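Methylaspartate ammonia-lyase (Citrobacter amalonaticus, PDB 1KKO) catalyses the reversible, magnesium-dependent anti elimination of ammonia from L-threo-3-methylaspartate to give mesaconate, a step of glutamate degradation. Local coordinates at residues N25-G28 with I33-G36; P168-S173 with T234-V239. One frame throughout, in Å; residues are numbered along the deposited sequence.

Following the chain from the N terminus, interaction 1 comes first: residues 25-28, just after helix 20-24, meet residues 33-36 with only four residues between, so it closes a short hairpin at the surface of the N-terminal region. That loop is complete before interaction 2 opens. Interaction 2 joins residues 168-173 to residues 234-239, spanning 60 intervening residues that include strand 191-194 and several helices, and it links the first and third strands of the TIM barrel across its interior. The two contacts therefore lie in series, neither nesting nor crossing. The centres of interaction 1 and interaction 2 are about 27 Å apart, and the nearest atoms of interaction 1 and interaction 2 are about 12 Å apart, without touching.

Interaction 1: N25-G28 with I33-G36; sequences NGAG and IYTG
The base of a small antiparallel hairpin, formed by strands 29-30 and 33-34 just after helix 20-24, is closed where Gly28 meets Tyr34 and Thr35. Thr35 N donates to Gly28 O at 2.8 Å with an N-H...O angle of 169°. The bond is nearly straight at the hydrogen, yet the donor stands 45° out of the carbonyl plane. Gly28 O also receives a CA-H...O contact from Tyr34 CA at 3.3 Å. With CG of Tyr34 anti to its carbonyl carbon, beside the backbone N (chi1 -82°), the ring turns its CD1 edge to this oxygen. Gly28 O lies there near the ring plane, 3.3 Å from Tyr34 CD1. Ala27 CB lies 4.0 Å from Tyr34 CD1. On the strand's other flank, Ala27 CB is 3.6 Å from Thr35 O. Ahead of the hairpin, Gly26 ends the helix in a Schellman motif, with positive phi, and the chain turns there into Ala27 and Gly28. A water molecule spans the hairpin's base, accepting from Gly28 N at 2.9 Å and lying 2.8 Å from Thr35 OG1. Beyond the two segments, Tyr34 packs on Val46, and Ile33 rests on Leu225 of the second subunit.

Interaction 2: P168-S173 with T234-V239; sequences PLFGQS and TLHIDV. With SO4 (sulfate ion), chain C.
Aromatic stacking carries the direct contact: the rings of Phe170 and His236 lie face to face, their centroids 4.0 Å apart and their planes 22° from parallel. The overlap is offset, with Phe170 CZ 3.3 Å above the imidazole plane and toward its rim, 3.4 Å from both His236 CG and His236 CD2. Both side chains leave their strands with CG anti to the backbone N, which sends the rings toward each other across an 8.0 Å separation of the Phe170 and His236 CA atoms. Phe170 CE1 also passes over the start of the histidine side chain, 3.6 Å from His236 CB.

Polar contacts fix the imidazole's rotation. His236 ND1 is hydrogen-bonded to Arg382 and NE2 to Glu273, a magnesium ligand, so both ring nitrogens are satisfied although buried. Farther along 168-173, Gln172 NE2 donates to sulfate O3 at 3.1 Å and 167°; Lys331, the proton acceptor, Thr360 and Cys361 also hydrogen-bond this anion, probably from the crystallisation liquor.

Phe170 and His236, from the first and third strands, thus pack inside an enolase-superfamily TIM barrel, whose C-terminal strand ends carry the active site, with substrate-binding Gln172 just beyond strand 169-170 and magnesium-binding Asp238 ending strand 234-238.

Interaction 1: N25-G28 with I33-G36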
# COMPACT_ATOMS: atom_id res chain seq x y z
N ASN A 25 17.31 8.88 -21.93
CA ASN A 25 17.71 9.92 -22.88
C ASN A 25 18.11 11.22 -22.18
O ASN A 25 18.70 12.08 -22.81
CB ASN A 25 16.58 10.23 -23.88
CG ASN A 25 16.31 9.11 -24.87
OD1 ASN A 25 15.38 9.19 -25.68
ND2 ASN A 25 17.09 8.06 -24.81
N GLY A 26 17.76 11.37 -20.90
CA GLY A 26 18.13 12.53 -20.12
C GLY A 26 17.00 13.47 -19.73
O GLY A 26 17.27 14.61 -19.33
N ALA A 27 15.75 13.02 -19.82
CA ALA A 27 14.61 13.88 -19.50
C ALA A 27 14.83 14.58 -18.18
O ALA A 27 15.20 13.97 -17.18
CB ALA A 27 13.32 13.08 -19.46
N GLY A 28 14.61 15.89 -18.20
CA GLY A 28 14.72 16.66 -16.99
C GLY A 28 13.45 16.46 -16.20
O GLY A 28 12.54 15.71 -16.59
N ILE A 33 7.39 15.43 -12.06
CA ILE A 33 7.04 15.38 -13.47
C ILE A 33 8.28 15.39 -14.34
O ILE A 33 9.13 16.25 -14.19
CB ILE A 33 6.14 16.62 -13.83
CG1 ILE A 33 4.96 16.74 -12.85
CG2 ILE A 33 5.67 16.54 -15.27
CD1 ILE A 33 4.11 15.50 -12.77
N TYR A 34 8.39 14.43 -15.25
CA TYR A 34 9.48 14.46 -16.23
C TYR A 34 9.09 15.37 -17.38
O TYR A 34 7.94 15.35 -17.84
CB TYR A 34 9.78 13.06 -16.75
CG TYR A 34 10.67 12.27 -15.83
CD1 TYR A 34 12.01 12.56 -15.72
CD2 TYR A 34 10.17 11.23 -15.06
CE1 TYR A 34 12.84 11.85 -14.88
CE2 TYR A 34 11.00 10.51 -14.21
CZ TYR A 34 12.33 10.83 -14.13
OH TYR A 34 13.18 10.14 -13.29
N THR A 35 10.05 16.17 -17.84
CA THR A 35 9.79 17.11 -18.92
C THR A 35 10.19 16.57 -20.28
O THR A 35 10.77 15.49 -20.39
CB THR A 35 10.52 18.43 -18.67
OG1 THR A 35 11.92 18.20 -18.57
CG2 THR A 35 10.11 19.03 -17.33
N GLY A 36 9.90 17.34 -21.32
CA GLY A 36 10.15 16.92 -22.68
C GLY A 36 9.06 15.98 -23.16
O GLY A 36 8.07 15.72 -22.46
O HOH W 1 13.59 17.30 -20.58

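Interaction 2: P168-S173 with T234-V239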
# COMPACT_ATOMS: atom_id res chain seq x y z
N PRO A 168 11.62 -15.76 1.63
CA PRO A 168 12.37 -14.52 1.87
C PRO A 168 11.84 -13.36 1.04
O PRO A 168 11.63 -13.52 -0.16
CB PRO A 168 13.80 -14.89 1.46
CG PRO A 168 13.86 -16.36 1.64
CD PRO A 168 12.52 -16.85 1.19
N LEU A 169 11.66 -12.21 1.69
CA LEU A 169 11.10 -11.03 1.05
C LEU A 169 12.16 -9.97 0.79
O LEU A 169 13.05 -9.76 1.61
CB LEU A 169 9.99 -10.42 1.91
CG LEU A 169 8.86 -11.36 2.33
CD1 LEU A 169 7.79 -10.60 3.09
CD2 LEU A 169 8.27 -12.04 1.14
N PHE A 170 11.99 -9.29 -0.33
CA PHE A 170 12.94 -8.31 -0.85
C PHE A 170 12.29 -6.95 -0.97
O PHE A 170 11.33 -6.79 -1.73
CB PHE A 170 13.42 -8.79 -2.22
CG PHE A 170 14.31 -7.84 -2.96
CD1 PHE A 170 15.27 -7.09 -2.31
CD2 PHE A 170 14.17 -7.71 -4.32
CE1 PHE A 170 16.09 -6.24 -3.01
CE2 PHE A 170 14.98 -6.86 -5.03
CZ PHE A 170 15.95 -6.14 -4.38
N GLY A 171 12.80 -5.97 -0.23
CA GLY A 171 12.30 -4.61 -0.27
C GLY A 171 13.05 -3.74 -1.25
O GLY A 171 14.27 -3.82 -1.36
N GLN A 172 12.30 -2.90 -1.98
CA GLN A 172 12.90 -1.96 -2.92
C GLN A 172 12.69 -0.52 -2.49
O GLN A 172 11.60 -0.11 -2.09
CB GLN A 172 12.44 -2.21 -4.37
CG GLN A 172 11.08 -1.70 -4.77
CD GLN A 172 10.89 -1.73 -6.28
OE1 GLN A 172 11.79 -1.34 -7.02
NE2 GLN A 172 9.72 -2.19 -6.75
N SER A 173 13.77 0.25 -2.56
CA SER A 173 13.81 1.61 -2.06
C SER A 173 13.45 2.72 -3.02
O SER A 173 13.17 3.85 -2.61
CB SER A 173 15.25 1.89 -1.64
OG SER A 173 16.14 1.81 -2.75
N THR A 234 20.28 -10.46 3.31
CA THR A 234 20.98 -10.51 2.03
C THR A 234 20.86 -9.16 1.34
O THR A 234 19.82 -8.51 1.41
CB THR A 234 20.36 -11.60 1.16
OG1 THR A 234 20.75 -12.87 1.69
CG2 THR A 234 20.88 -11.59 -0.27
N LEU A 235 21.94 -8.74 0.68
CA LEU A 235 21.95 -7.50 -0.08
C LEU A 235 21.68 -7.81 -1.55
O LEU A 235 22.26 -8.73 -2.11
CB LEU A 235 23.29 -6.79 0.07
CG LEU A 235 23.76 -6.60 1.51
CD1 LEU A 235 25.05 -5.79 1.51
CD2 LEU A 235 22.68 -5.94 2.36
N HIS A 236 20.79 -7.04 -2.15
CA HIS A 236 20.40 -7.25 -3.55
C HIS A 236 20.23 -5.85 -4.11
O HIS A 236 19.38 -5.08 -3.66
CB HIS A 236 19.12 -8.08 -3.56
CG HIS A 236 18.53 -8.35 -4.91
ND1 HIS A 236 17.80 -9.49 -5.16
CD2 HIS A 236 18.49 -7.62 -6.05
CE1 HIS A 236 17.33 -9.45 -6.39
NE2 HIS A 236 17.73 -8.33 -6.95
N ILE A 237 21.08 -5.51 -5.07
CA ILE A 237 21.11 -4.19 -5.67
C ILE A 237 20.96 -4.32 -7.18
O ILE A 237 21.62 -5.15 -7.80
CB ILE A 237 22.43 -3.49 -5.29
CG1 ILE A 237 22.46 -3.23 -3.78
CG2 ILE A 237 22.60 -2.20 -6.09
CD1 ILE A 237 23.83 -2.81 -3.24
N ASP A 238 20.07 -3.51 -7.75
CA ASP A 238 19.79 -3.51 -9.18
C ASP A 238 20.50 -2.32 -9.81
O ASP A 238 20.27 -1.16 -9.44
CB ASP A 238 18.28 -3.40 -9.41
CG ASP A 238 17.86 -3.66 -10.86
OD1 ASP A 238 18.70 -3.66 -11.81
OD2 ASP A 238 16.65 -3.86 -11.11
N VAL A 239 21.35 -2.62 -10.79
CA VAL A 239 22.17 -1.60 -11.42
C VAL A 239 21.80 -1.24 -12.86
O VAL A 239 22.51 -0.48 -13.51
CB VAL A 239 23.66 -1.95 -11.33
CG1 VAL A 239 24.04 -2.19 -9.88
CG2 VAL A 239 23.99 -3.18 -12.17
S SO4 C . 9.64 -2.06 -11.04
O1 SO4 C . 8.57 -2.26 -12.06
O2 SO4 C . 10.32 -0.80 -11.50
O3 SO4 C . 9.05 -1.88 -9.72
O4 SO4 C . 10.64 -3.15 -11.00